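Local coordinates for WbbZ protein (Klebsiella pneumoniae subsp. pneumoniae NTUH-K2044, PDB 6X1L) that is functionally uncharacterised but probably transfers pyruvyl groups onto sugars of a polysaccharide, at residues M150-D155 / N256-N261; H189-T194 / I214-E219; H229-A234 / V241-N246; L233-G238 / P264-I269. One frame throughout, in Å; residues are numbered along the deposited sequence.

Contact 1: M150-D155 / N256-N261; sequences MAFYLD and NYSLFN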
loop_
_atom_site.group_PDB
_atom_site.type_symbol
_atom_site.label_atom_id
_atom_site.label_comp_id
_atom_site.label_asym_id
_atom_site.label_seq_id
_atom_site.Cartn_x
_atom_site.Cartn_y
_atom_site.Cartn_z
HETATM N N MSE A 150 -12.366 7.793 14.236
HETATM C CA MSE A 150 -13.152 7.399 13.068
HETATM C C MSE A 150 -12.960 5.928 12.688
HETATM O O MSE A 150 -13.902 5.278 12.225
HETATM C CB MSE A 150 -12.812 8.278 11.859
HETATM C CG MSE A 150 -13.238 9.731 11.978
HETATM SE SE MSE A 150 -15.150 9.958 12.309
HETATM C CE MSE A 150 -15.864 9.211 10.658
ATOM N N ALA A 151 -11.750 5.398 12.902
ATOM C CA ALA A 151 -11.453 4.036 12.459
ATOM C C ALA A 151 -12.383 3.003 13.080
ATOM O O ALA A 151 -12.566 1.926 12.505
ATOM C CB ALA A 151 -9.999 3.675 12.764
ATOM N N PHE A 152 -12.997 3.301 14.226
ATOM C CA PHE A 152 -13.977 2.357 14.743
ATOM C C PHE A 152 -15.230 2.301 13.878
ATOM O O PHE A 152 -16.002 1.343 13.995
ATOM C CB PHE A 152 -14.303 2.697 16.200
ATOM C CG PHE A 152 -13.121 2.537 17.121
ATOM C CD1 PHE A 152 -12.805 1.294 17.656
ATOM C CD2 PHE A 152 -12.301 3.613 17.412
ATOM C CE1 PHE A 152 -11.705 1.132 18.481
ATOM C CE2 PHE A 152 -11.201 3.462 18.241
ATOM C CZ PHE A 152 -10.902 2.217 18.775
ATOM N N TYR A 153 -15.422 3.273 12.982
ATOM C CA TYR A 153 -16.510 3.249 12.008
ATOM C C TYR A 153 -16.180 2.444 10.756
ATOM O O TYR A 153 -17.005 2.400 9.840
ATOM C CB TYR A 153 -16.884 4.671 11.579
ATOM C CG TYR A 153 -17.843 5.382 12.510
ATOM C CD1 TYR A 153 -19.218 5.252 12.348
ATOM C CD2 TYR A 153 -17.375 6.192 13.535
ATOM C CE1 TYR A 153 -20.102 5.900 13.190
ATOM C CE2 TYR A 153 -18.251 6.846 14.383
ATOM C CZ TYR A 153 -19.612 6.695 14.203
ATOM O OH TYR A 153 -20.489 7.342 15.044
ATOM N N LEU A 154 -15.003 1.825 10.688
ATOM C CA LEU A 154 -14.592 1.131 9.469
ATOM C C LEU A 154 -15.543 -0.017 9.155
ATOM O O LEU A 154 -15.816 -0.866 10.007
ATOM C CB LEU A 154 -13.163 0.614 9.628
ATOM C CG LEU A 154 -12.433 0.108 8.379
ATOM C CD1 LEU A 154 -12.092 1.261 7.451
ATOM C CD2 LEU A 154 -11.180 -0.644 8.792
ATOM N N ASP A 155 -16.054 -0.038 7.923
ATOM C CA ASP A 155 -16.914 -1.124 7.446
ATOM C C ASP A 155 -16.028 -2.327 7.126
ATOM O O ASP A 155 -15.714 -2.626 5.971
ATOM C CB ASP A 155 -17.722 -0.671 6.236
ATOM C CG ASP A 155 -18.727 -1.709 5.784
ATOM O OD1 ASP A 155 -18.917 -2.711 6.507
ATOM O OD2 ASP A 155 -19.322 -1.524 4.702
ATOM N N ASN A 256 -7.479 4.101 26.759
ATOM C CA ASN A 256 -8.355 4.186 27.923
ATOM C C ASN A 256 -9.791 4.505 27.530
ATOM O O ASN A 256 -10.728 4.026 28.176
ATOM C CB ASN A 256 -7.828 5.235 28.905
ATOM C CG ASN A 256 -6.575 4.779 29.630
ATOM O OD1 ASN A 256 -6.398 3.591 29.901
ATOM N ND2 ASN A 256 -5.698 5.723 29.948
ATOM N N TYR A 257 -9.990 5.283 26.466
ATOM C CA TYR A 257 -11.340 5.678 26.080
ATOM C C TYR A 257 -12.040 4.649 25.198
ATOM O O TYR A 257 -13.249 4.436 25.346
ATOM C CB TYR A 257 -11.315 7.027 25.356
ATOM C CG TYR A 257 -12.701 7.534 25.020
ATOM C CD1 TYR A 257 -13.550 8.011 26.018
ATOM C CD2 TYR A 257 -13.165 7.526 23.715
ATOM C CE1 TYR A 257 -14.820 8.468 25.716
ATOM C CE2 TYR A 257 -14.434 7.980 23.404
ATOM C CZ TYR A 257 -15.256 8.451 24.408
ATOM O OH TYR A 257 -16.517 8.903 24.096
ATOM N N SER A 258 -11.311 4.001 24.288
ATOM C CA SER A 258 -11.926 3.215 23.226
ATOM C C SER A 258 -11.586 1.732 23.247
ATOM O O SER A 258 -12.410 0.926 22.810
ATOM C CB SER A 258 -11.530 3.781 21.853
ATOM O OG SER A 258 -12.043 5.089 21.671
ATOM N N LEU A 259 -10.404 1.345 23.722
ATOM C CA LEU A 259 -9.979 -0.047 23.649
ATOM C C LEU A 259 -10.138 -0.800 24.958
ATOM O O LEU A 259 -10.348 -2.016 24.937
ATOM C CB LEU A 259 -8.519 -0.130 23.189
ATOM C CG LEU A 259 -8.257 0.370 21.768
ATOM C CD1 LEU A 259 -6.765 0.381 21.459
ATOM C CD2 LEU A 259 -9.010 -0.476 20.749
ATOM N N PHE A 260 -10.044 -0.111 26.093
ATOM C CA PHE A 260 -10.218 -0.756 27.387
ATOM C C PHE A 260 -11.602 -1.385 27.495
ATOM O O PHE A 260 -12.612 -0.754 27.166
ATOM C CB PHE A 260 -10.011 0.259 28.510
ATOM C CG PHE A 260 -10.213 -0.309 29.881
ATOM C CD1 PHE A 260 -9.178 -0.958 30.531
ATOM C CD2 PHE A 260 -11.439 -0.197 30.521
ATOM C CE1 PHE A 260 -9.359 -1.487 31.793
ATOM C CE2 PHE A 260 -11.626 -0.726 31.781
ATOM C CZ PHE A 260 -10.584 -1.370 32.418
ATOM N N ASN A 261 -11.639 -2.642 27.945
ATOM C CA ASN A 261 -12.868 -3.390 28.203
ATOM C C ASN A 261 -13.662 -3.697 26.935
ATOM O O ASN A 261 -14.200 -4.800 26.796
ATOM C CB ASN A 261 -13.753 -2.645 29.209
#

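Contact 2: H189-T194 / I214-E219; sequences HDISLT and INFLEE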
loop_
_atom_site.group_PDB
_atom_site.type_symbol
_atom_site.label_atom_id
_atom_site.label_comp_id
_atom_site.label_asym_id
_atom_site.label_seq_id
_atom_site.Cartn_x
_atom_site.Cartn_y
_atom_site.Cartn_z
ATOM N N HIS A 189 7.999 -4.765 11.191
ATOM C CA HIS A 189 7.325 -4.310 9.977
ATOM C C HIS A 189 6.529 -3.057 10.338
ATOM O O HIS A 189 5.414 -3.157 10.857
ATOM C CB HIS A 189 6.412 -5.393 9.411
ATOM C CG HIS A 189 7.123 -6.663 9.055
ATOM N ND1 HIS A 189 7.547 -7.571 10.002
ATOM C CD2 HIS A 189 7.475 -7.181 7.854
ATOM C CE1 HIS A 189 8.133 -8.591 9.401
ATOM N NE2 HIS A 189 8.104 -8.379 8.098
ATOM N N ASP A 190 7.094 -1.880 10.068
ATOM C CA ASP A 190 6.404 -0.617 10.342
ATOM C C ASP A 190 5.449 -0.321 9.186
ATOM O O ASP A 190 5.688 0.534 8.331
ATOM C CB ASP A 190 7.401 0.513 10.546
ATOM C CG ASP A 190 6.772 1.735 11.203
ATOM O OD1 ASP A 190 5.598 1.649 11.620
ATOM O OD2 ASP A 190 7.449 2.777 11.305
ATOM N N ILE A 191 4.340 -1.065 9.170
ATOM C CA ILE A 191 3.393 -0.983 8.062
ATOM C C ILE A 191 2.684 0.358 7.995
ATOM O O ILE A 191 2.064 0.671 6.970
ATOM C CB ILE A 191 2.365 -2.128 8.160
ATOM C CG1 ILE A 191 1.620 -2.061 9.496
ATOM C CG2 ILE A 191 3.070 -3.482 7.994
ATOM C CD1 ILE A 191 0.465 -3.036 9.609
ATOM N N SER A 192 2.756 1.161 9.060
ATOM C CA SER A 192 2.223 2.517 8.998
ATOM C C SER A 192 3.018 3.388 8.034
ATOM O O SER A 192 2.444 4.261 7.376
ATOM C CB SER A 192 2.218 3.148 10.393
ATOM O OG SER A 192 1.438 2.383 11.291
ATOM N N LEU A 193 4.328 3.165 7.927
ATOM C CA LEU A 193 5.190 3.997 7.100
ATOM C C LEU A 193 5.250 3.536 5.645
ATOM O O LEU A 193 6.222 3.846 4.950
ATOM C CB LEU A 193 6.602 4.048 7.687
ATOM C CG LEU A 193 6.822 4.978 8.878
ATOM C CD1 LEU A 193 8.309 5.111 9.174
ATOM C CD2 LEU A 193 6.194 6.345 8.627
ATOM N N THR A 194 4.234 2.822 5.167
ATOM C CA THR A 194 4.215 2.381 3.777
ATOM C C THR A 194 3.859 3.544 2.858
ATOM O O THR A 194 4.725 4.075 2.155
ATOM C CB THR A 194 3.238 1.219 3.603
ATOM O OG1 THR A 194 1.949 1.588 4.113
ATOM C CG2 THR A 194 3.749 -0.006 4.359
ATOM N N ILE A 214 -4.526 -4.376 6.651
ATOM C CA ILE A 214 -5.393 -5.431 7.170
ATOM C C ILE A 214 -4.954 -6.797 6.651
ATOM O O ILE A 214 -4.885 -7.768 7.415
ATOM C CB ILE A 214 -6.862 -5.130 6.819
ATOM C CG1 ILE A 214 -7.379 -3.963 7.667
ATOM C CG2 ILE A 214 -7.729 -6.373 7.006
ATOM C CD1 ILE A 214 -8.818 -3.604 7.395
ATOM N N ASN A 215 -4.653 -6.900 5.346
ATOM C CA ASN A 215 -4.156 -8.163 4.798
ATOM C C ASN A 215 -2.944 -8.656 5.571
ATOM O O ASN A 215 -2.831 -9.850 5.869
ATOM C CB ASN A 215 -3.785 -8.009 3.323
ATOM C CG ASN A 215 -4.983 -7.789 2.430
ATOM O OD1 ASN A 215 -6.116 -8.117 2.783
ATOM N ND2 ASN A 215 -4.733 -7.236 1.255
ATOM N N PHE A 216 -2.020 -7.748 5.889
ATOM C CA PHE A 216 -0.825 -8.130 6.631
ATOM C C PHE A 216 -1.193 -8.696 7.994
ATOM O O PHE A 216 -0.708 -9.763 8.390
ATOM C CB PHE A 216 0.100 -6.921 6.778
ATOM C CG PHE A 216 1.303 -7.181 7.636
ATOM C CD1 PHE A 216 2.434 -7.785 7.099
ATOM C CD2 PHE A 216 1.306 -6.832 8.980
ATOM C CE1 PHE A 216 3.545 -8.031 7.881
ATOM C CE2 PHE A 216 2.417 -7.079 9.771
ATOM C CZ PHE A 216 3.538 -7.679 9.218
ATOM N N LEU A 217 -2.072 -8.000 8.718
ATOM C CA LEU A 217 -2.364 -8.370 10.098
ATOM C C LEU A 217 -3.214 -9.628 10.194
ATOM O O LEU A 217 -3.098 -10.373 11.173
ATOM C CB LEU A 217 -3.068 -7.208 10.803
ATOM C CG LEU A 217 -2.249 -5.925 10.929
ATOM C CD1 LEU A 217 -3.144 -4.768 11.358
ATOM C CD2 LEU A 217 -1.116 -6.128 11.925
ATOM N N GLU A 218 -4.077 -9.876 9.201
ATOM C CA GLU A 218 -5.003 -11.006 9.270
ATOM C C GLU A 218 -4.290 -12.333 9.515
ATOM O O GLU A 218 -4.856 -13.233 10.149
ATOM C CB GLU A 218 -5.822 -11.101 7.981
ATOM C CG GLU A 218 -6.995 -10.135 7.884
ATOM C CD GLU A 218 -7.738 -10.257 6.559
ATOM O OE1 GLU A 218 -7.244 -9.728 5.541
ATOM O OE2 GLU A 218 -8.811 -10.897 6.531
ATOM N N GLU A 219 -3.062 -12.477 9.023
ATOM C CA GLU A 219 -2.364 -13.757 9.056
ATOM C C GLU A 219 -1.605 -13.998 10.356
ATOM O O GLU A 219 -0.958 -15.043 10.489
ATOM C CB GLU A 219 -1.405 -13.858 7.863
ATOM C CG GLU A 219 -2.122 -13.978 6.524
ATOM C CD GLU A 219 -1.173 -14.155 5.343
ATOM O OE1 GLU A 219 -0.319 -13.269 5.108
ATOM O OE2 GLU A 219 -1.284 -15.187 4.648
#

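Contact 3: H229-A234 / V241-N246; sequences HVAILA and VNFYPN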
loop_
_atom_site.group_PDB
_atom_site.type_symbol
_atom_site.label_atom_id
_atom_site.label_comp_id
_atom_site.label_asym_id
_atom_site.label_seq_id
_atom_site.Cartn_x
_atom_site.Cartn_y
_atom_site.Cartn_z
ATOM N N HIS A 229 -3.120 3.047 14.964
ATOM C CA HIS A 229 -4.101 2.448 14.074
ATOM C C HIS A 229 -3.747 1.029 13.660
ATOM O O HIS A 229 -4.636 0.301 13.211
ATOM C CB HIS A 229 -4.322 3.358 12.871
ATOM C CG HIS A 229 -5.126 4.571 13.218
ATOM N ND1 HIS A 229 -4.553 5.728 13.702
ATOM C CD2 HIS A 229 -6.463 4.779 13.231
ATOM C CE1 HIS A 229 -5.501 6.609 13.962
ATOM N NE2 HIS A 229 -6.670 6.057 13.689
ATOM N N VAL A 230 -2.498 0.602 13.838
ATOM C CA VAL A 230 -2.219 -0.830 13.842
ATOM C C VAL A 230 -2.943 -1.495 15.006
ATOM O O VAL A 230 -3.613 -2.523 14.843
ATOM C CB VAL A 230 -0.704 -1.087 13.904
ATOM C CG1 VAL A 230 -0.431 -2.578 14.075
ATOM C CG2 VAL A 230 -0.021 -0.552 12.652
ATOM N N ALA A 231 -2.827 -0.910 16.199
ATOM C CA ALA A 231 -3.517 -1.459 17.361
ATOM C C ALA A 231 -5.025 -1.467 17.155
ATOM O O ALA A 231 -5.702 -2.441 17.508
ATOM C CB ALA A 231 -3.146 -0.666 18.615
ATOM N N ILE A 232 -5.571 -0.394 16.577
ATOM C CA ILE A 232 -7.008 -0.334 16.332
ATOM C C ILE A 232 -7.426 -1.400 15.323
ATOM O O ILE A 232 -8.383 -2.150 15.551
ATOM C CB ILE A 232 -7.417 1.079 15.876
ATOM C CG1 ILE A 232 -7.400 2.045 17.071
ATOM C CG2 ILE A 232 -8.795 1.056 15.234
ATOM C CD1 ILE A 232 -7.648 3.481 16.695
ATOM N N LEU A 233 -6.713 -1.489 14.195
ATOM C CA LEU A 233 -7.052 -2.480 13.176
ATOM C C LEU A 233 -7.001 -3.891 13.744
ATOM O O LEU A 233 -7.934 -4.681 13.563
ATOM C CB LEU A 233 -6.106 -2.357 11.983
ATOM C CG LEU A 233 -6.302 -1.210 10.995
ATOM C CD1 LEU A 233 -5.258 -1.314 9.893
ATOM C CD2 LEU A 233 -7.710 -1.228 10.414
ATOM N N ALA A 234 -5.913 -4.224 14.442
ATOM C CA ALA A 234 -5.803 -5.548 15.041
ATOM C C ALA A 234 -6.898 -5.793 16.071
ATOM O O ALA A 234 -7.376 -6.925 16.207
ATOM C CB ALA A 234 -4.422 -5.723 15.668
ATOM N N VAL A 241 -3.491 -8.277 21.122
ATOM C CA VAL A 241 -2.771 -7.048 20.808
ATOM C C VAL A 241 -2.028 -6.564 22.044
ATOM O O VAL A 241 -2.622 -6.426 23.120
ATOM C CB VAL A 241 -3.722 -5.956 20.292
ATOM C CG1 VAL A 241 -2.942 -4.704 19.910
ATOM C CG2 VAL A 241 -4.532 -6.477 19.121
ATOM N N ASN A 242 -0.735 -6.296 21.882
ATOM C CA ASN A 242 0.110 -5.724 22.929
ATOM C C ASN A 242 0.490 -4.315 22.482
ATOM O O ASN A 242 1.353 -4.138 21.617
ATOM C CB ASN A 242 1.338 -6.595 23.173
ATOM C CG ASN A 242 0.974 -7.976 23.680
ATOM O OD1 ASN A 242 0.221 -8.113 24.645
ATOM N ND2 ASN A 242 1.489 -9.006 23.020
ATOM N N PHE A 243 -0.165 -3.320 23.072
ATOM C CA PHE A 243 -0.068 -1.928 22.653
ATOM C C PHE A 243 0.895 -1.182 23.570
ATOM O O PHE A 243 0.769 -1.251 24.798
ATOM C CB PHE A 243 -1.456 -1.285 22.686
ATOM C CG PHE A 243 -1.558 0.011 21.939
ATOM C CD1 PHE A 243 -0.594 0.384 21.019
ATOM C CD2 PHE A 243 -2.631 0.864 22.164
ATOM C CE1 PHE A 243 -0.700 1.579 20.334
ATOM C CE2 PHE A 243 -2.740 2.058 21.487
ATOM C CZ PHE A 243 -1.777 2.415 20.569
ATOM N N TYR A 244 1.853 -0.459 22.971
ATOM C CA TYR A 244 2.888 0.233 23.731
ATOM C C TYR A 244 2.730 1.751 23.633
ATOM O O TYR A 244 2.202 2.267 22.641
ATOM C CB TYR A 244 4.282 -0.169 23.234
ATOM C CG TYR A 244 4.671 -1.585 23.601
ATOM C CD1 TYR A 244 4.152 -2.672 22.910
ATOM C CD2 TYR A 244 5.559 -1.833 24.640
ATOM C CE1 TYR A 244 4.504 -3.965 23.246
ATOM C CE2 TYR A 244 5.918 -3.122 24.979
ATOM C CZ TYR A 244 5.388 -4.183 24.279
ATOM O OH TYR A 244 5.743 -5.466 24.618
ATOM N N PRO A 245 3.188 2.494 24.638
ATOM C CA PRO A 245 2.938 3.940 24.672
ATOM C C PRO A 245 3.905 4.728 23.796
ATOM O O PRO A 245 4.888 4.211 23.261
ATOM C CB PRO A 245 3.135 4.292 26.151
ATOM C CG PRO A 245 4.117 3.289 26.638
ATOM C CD PRO A 245 3.836 2.019 25.875
ATOM N N ASN A 246 3.581 6.011 23.649
ATOM C CA ASN A 246 4.455 7.014 23.057
ATOM C C ASN A 246 4.250 8.315 23.832
ATOM O O ASN A 246 3.669 8.326 24.923
ATOM C CB ASN A 246 4.181 7.162 21.553
ATOM C CG ASN A 246 2.747 7.548 21.255
ATOM O OD1 ASN A 246 1.898 7.571 22.149
ATOM N ND2 ASN A 246 2.465 7.844 19.991
#

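Contact 4: L233-G238 / P264-I269; sequences LASLLG and PKTCFI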
loop_
_atom_site.group_PDB
_atom_site.type_symbol
_atom_site.label_atom_id
_atom_site.label_comp_id
_atom_site.label_asym_id
_atom_site.label_seq_id
_atom_site.Cartn_x
_atom_site.Cartn_y
_atom_site.Cartn_z
ATOM N N LEU A 233 -6.713 -1.489 14.195
ATOM C CA LEU A 233 -7.052 -2.480 13.176
ATOM C C LEU A 233 -7.001 -3.891 13.744
ATOM O O LEU A 233 -7.934 -4.681 13.563
ATOM C CB LEU A 233 -6.106 -2.357 11.983
ATOM C CG LEU A 233 -6.302 -1.210 10.995
ATOM C CD1 LEU A 233 -5.258 -1.314 9.893
ATOM C CD2 LEU A 233 -7.710 -1.228 10.414
ATOM N N ALA A 234 -5.913 -4.224 14.442
ATOM C CA ALA A 234 -5.803 -5.548 15.041
ATOM C C ALA A 234 -6.898 -5.793 16.071
ATOM O O ALA A 234 -7.376 -6.925 16.207
ATOM C CB ALA A 234 -4.422 -5.723 15.668
ATOM N N SER A 235 -7.312 -4.748 16.799
ATOM C CA SER A 235 -8.411 -4.893 17.751
ATOM C C SER A 235 -9.723 -5.184 17.038
ATOM O O SER A 235 -10.507 -6.027 17.488
ATOM C CB SER A 235 -8.543 -3.632 18.610
ATOM O OG SER A 235 -7.413 -3.457 19.443
ATOM N N LEU A 236 -9.991 -4.477 15.934
ATOM C CA LEU A 236 -11.159 -4.791 15.116
ATOM C C LEU A 236 -11.116 -6.227 14.606
ATOM O O LEU A 236 -12.162 -6.876 14.482
ATOM C CB LEU A 236 -11.254 -3.822 13.938
ATOM C CG LEU A 236 -11.416 -2.338 14.266
ATOM C CD1 LEU A 236 -11.542 -1.523 12.989
ATOM C CD2 LEU A 236 -12.624 -2.125 15.163
ATOM N N LEU A 237 -9.923 -6.737 14.311
ATOM C CA LEU A 237 -9.764 -8.104 13.831
ATOM C C LEU A 237 -9.879 -9.142 14.940
ATOM O O LEU A 237 -9.801 -10.340 14.653
ATOM C CB LEU A 237 -8.413 -8.252 13.125
ATOM C CG LEU A 237 -8.215 -7.401 11.870
ATOM C CD1 LEU A 237 -6.775 -7.477 11.389
ATOM C CD2 LEU A 237 -9.171 -7.842 10.775
ATOM N N GLY A 238 -10.064 -8.720 16.189
ATOM C CA GLY A 238 -10.134 -9.666 17.283
ATOM C C GLY A 238 -8.815 -10.306 17.645
ATOM O O GLY A 238 -8.802 -11.373 18.263
ATOM N N PRO A 264 -11.290 -6.908 24.946
ATOM C CA PRO A 264 -10.558 -7.480 26.088
ATOM C C PRO A 264 -9.256 -8.165 25.715
ATOM O O PRO A 264 -8.428 -8.399 26.605
ATOM C CB PRO A 264 -11.563 -8.476 26.685
ATOM C CG PRO A 264 -12.455 -8.841 25.548
ATOM C CD PRO A 264 -12.546 -7.623 24.667
ATOM N N LYS A 265 -9.042 -8.492 24.441
ATOM C CA LYS A 265 -7.807 -9.121 23.996
ATOM C C LYS A 265 -6.713 -8.115 23.663
ATOM O O LYS A 265 -5.616 -8.523 23.265
ATOM C CB LYS A 265 -8.080 -10.008 22.779
ATOM C CG LYS A 265 -9.030 -11.156 23.069
ATOM C CD LYS A 265 -9.248 -12.004 21.835
ATOM C CE LYS A 265 -10.135 -13.192 22.144
ATOM N NZ LYS A 265 -10.341 -14.041 20.940
ATOM N N THR A 266 -6.986 -6.821 23.801
ATOM C CA THR A 266 -5.996 -5.768 23.615
ATOM C C THR A 266 -5.623 -5.213 24.982
ATOM O O THR A 266 -6.492 -4.728 25.715
ATOM C CB THR A 266 -6.537 -4.647 22.726
ATOM O OG1 THR A 266 -6.904 -5.169 21.446
ATOM C CG2 THR A 266 -5.489 -3.559 22.542
ATOM N N CYS A 267 -4.340 -5.281 25.327
ATOM C CA CYS A 267 -3.864 -4.727 26.585
ATOM C C CYS A 267 -2.742 -3.731 26.325
ATOM O O CYS A 267 -2.038 -3.807 25.313
ATOM C CB CYS A 267 -3.385 -5.824 27.545
ATOM S SG CYS A 267 -1.806 -6.572 27.119
ATOM N N PHE A 268 -2.590 -2.794 27.257
ATOM C CA PHE A 268 -1.642 -1.692 27.151
ATOM C C PHE A 268 -0.486 -1.952 28.108
ATOM O O PHE A 268 -0.702 -2.116 29.315
ATOM C CB PHE A 268 -2.329 -0.365 27.476
ATOM C CG PHE A 268 -1.525 0.851 27.114
ATOM C CD1 PHE A 268 -1.480 1.303 25.805
ATOM C CD2 PHE A 268 -0.835 1.555 28.086
ATOM C CE1 PHE A 268 -0.749 2.430 25.471
ATOM C CE2 PHE A 268 -0.104 2.682 27.760
ATOM C CZ PHE A 268 -0.061 3.119 26.449
ATOM N N ILE A 269 0.731 -1.979 27.573
ATOM C CA ILE A 269 1.930 -2.290 28.344
ATOM C C ILE A 269 2.579 -0.973 28.749
ATOM O O ILE A 269 3.160 -0.272 27.915
ATOM C CB ILE A 269 2.906 -3.176 27.555
ATOM C CG1 ILE A 269 2.373 -4.608 27.446
ATOM C CG2 ILE A 269 4.278 -3.180 28.213
ATOM C CD1 ILE A 269 1.357 -4.813 26.347
#

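Contact 1: M150-D155 / N256-N261
Ser258 OG is held by a hydrogen bond to OD1 of Asp148, just before segment 150-155, while the methylene of the same serine packs against the far end of the Phe152 ring, with Ser258 CB 3.5 Å from Phe152 CZ. Ser258 CB also lies 3.6 Å from Phe152 CE2, at a slant that is neither over the face nor at the rim. Leu259 arrives differently, placing CD2 at the ring edge near its plane, 3.8 Å from Phe152 CZ and 3.9 Å from Phe152 CE1, with the two side chains crossing at about a right angle. On Phe152, CG stands anti to the carbonyl carbon (chi1 -65°), which sends the ring out from the 3-10 turn at 150-153 to the last part of helix 250-259. The turn itself is closed by the backbone bond from Leu154 N to Ala151 O, 3.0 Å long. Ile232 of helix 228-236 and Tyr263 also pack on Phe152. The contact thus joins the connection between the six-stranded and four-stranded parallel sheets to a helix beside the latter, an arrangement consistent with the two-domain GT-B clan. With the serine hydroxyl engaged by a carboxylate, the ring meets mainly Ser258 CB and Leu259 CD2; the 115 Å² buried between the segments is mostly carbon against carbon, so the contact probably rests on dispersion and the exclusion of water.

Contact 2: H189-T194 / I214-E219
The rings of His189 and Phe216 meet at an angle that fits neither a stack nor a T-shape: their planes are inclined at 43° and their centroids are 5.3 Å apart. This pair and a neighbouring CH-pi contact fasten the loop that follows strand 167-172 onto the last turns of helix 203-218, in the part of the alpha/beta fold built on the four-stranded parallel sheet. Phe216 CE1 lies over a face of the imidazole, and His189 CB comes within 3.7 Å of Phe216 CZ. Ile191 supplies the CH-pi partner. Its CG2 lies 4.0 Å from the centroid of the Phe216 ring and 15° off the normal, somewhat toward the rim. Between the two, Asp190 is the centre of an inverse gamma turn, which brings His189 and Ile191 to the same phenyl group; the carboxylate of Asp190 forms a salt bridge with Arg227. The second subunit adds to the cluster, with its Tyr199 packing on Phe216 and its Trp195 on Ile191, so the contact is part of the interface between the subunits. Ile191 holds CG1 between the backbone N and the carbonyl carbon (chi1 58°), and from there its CD1 reaches both Phe216 CD2, at 3.9 Å, and Leu217 CD2, at 4.2 Å.

Contact 3: H229-A234 / V241-N246
Ala231 is the first residue of 229-234, part of helix 228-236, to meet segment 241-246, and it does so squarely: its CB lies 3.6 Å from the centroid of the Phe243 ring and 7° off the ring normal, a CH-pi contact over the centre of the face. Such centring makes the distances from the methyl to the ring carbons nearly uniform: Ala231 CB is 3.7 Å from Phe243 CD1 and 4.0 Å from Phe243 CE2. Val241 reaches the same alanine more loosely, with Val241 CG1 4.2 Å from Ala231 CB. One turn farther on, Ala234 CB touches the other branch, Val241 CG2, at 3.5 Å. The valine straddles the helix turn because CG1 is anti to its backbone N (chi1 -177°) and CG2 is anti to its carbonyl carbon. Helix and strand run nearly antiparallel, with an angle of 157° between their directions and axes 9.0 Å apart at closest approach. This is the return half of a beta-alpha-beta unit, strand 220-225, helix 228-236 and strand 240-243; Thr225 of the first strand also packs on Ala231. All four touching residues are buried and meet through carbon atoms alone, which implies that shape matching and dispersion, rather than directed bonds, seat this helix on the parallel sheet.

Contact 4: L233-G238 / P264-I269
Ser235 and Thr266 form the tight, buried part of this contact, a hydroxyl-to-hydroxyl hydrogen bond in which Ser235 OG and Thr266 OG1 are 2.7 Å apart. Ser235 OG is also bonded to the carbonyl oxygen of Ala231, one helical turn back, so the serine oxygen is shared between its own helix and the strand. On Thr266, OG1 is anti to the carbonyl carbon (chi1 -59°), which presents the hydroxyl to the helix; CG2 takes the place anti to the backbone N and still comes within 3.6 Å of Ser235 OG. The backbones are correspondingly close here, with 6.4 Å between Ser235 CA and Thr266 CA. Val241 of the adjoining strand packs on Thr266, and Leu259 covers another part of Ser235.

The other end is exposed and loose. Lys265 extends its chain past the end of the helix, and its CD lies 3.7 Å from Gly238 O; Lys265 NZ is 4.1 Å from the same oxygen, too far for a hydrogen bond. An ammonium group near carbonyls at a helix C-terminus would probably be mildly favourable electrostatically. Gly238 leaves the helix with a positive phi of 72° and bonds back into the last turn, among them Gly238 N to Ser235 O at 3.0 Å, which makes the helix end a Schellman motif. That end lies beside Lys265, just before the strand, while the last helical turn sets Ser235 against strand 266-268, an outermost strand of the four-stranded parallel sheet, as in layered alpha/beta folds of the Rossmann type.

How the contacts relate
Contacts 3 and 4 share Leu233 and Ala234 and seat helix 228-236 on neighbouring strands of one sheet, which are themselves joined by backbone bonds such as Phe243 N to Cys267 O. Contact 3 is apolar; contact 4, at the sheet edge, mixes a buried hydroxyl pair with an exposed lysine end. Contact 1 touches the same helix from the inter-sheet connection, with Phe152 against Ile232 and Leu236. Contact 2 reaches it through Ile191 and Leu217, but differs in pairing two rings, His189 and Phe216. Contact 3 is core throughout, contacts 1 and 2 are largely buried, the latter at the subunit interface, and contact 4 is partly buried; helix 228-236 is common to all four.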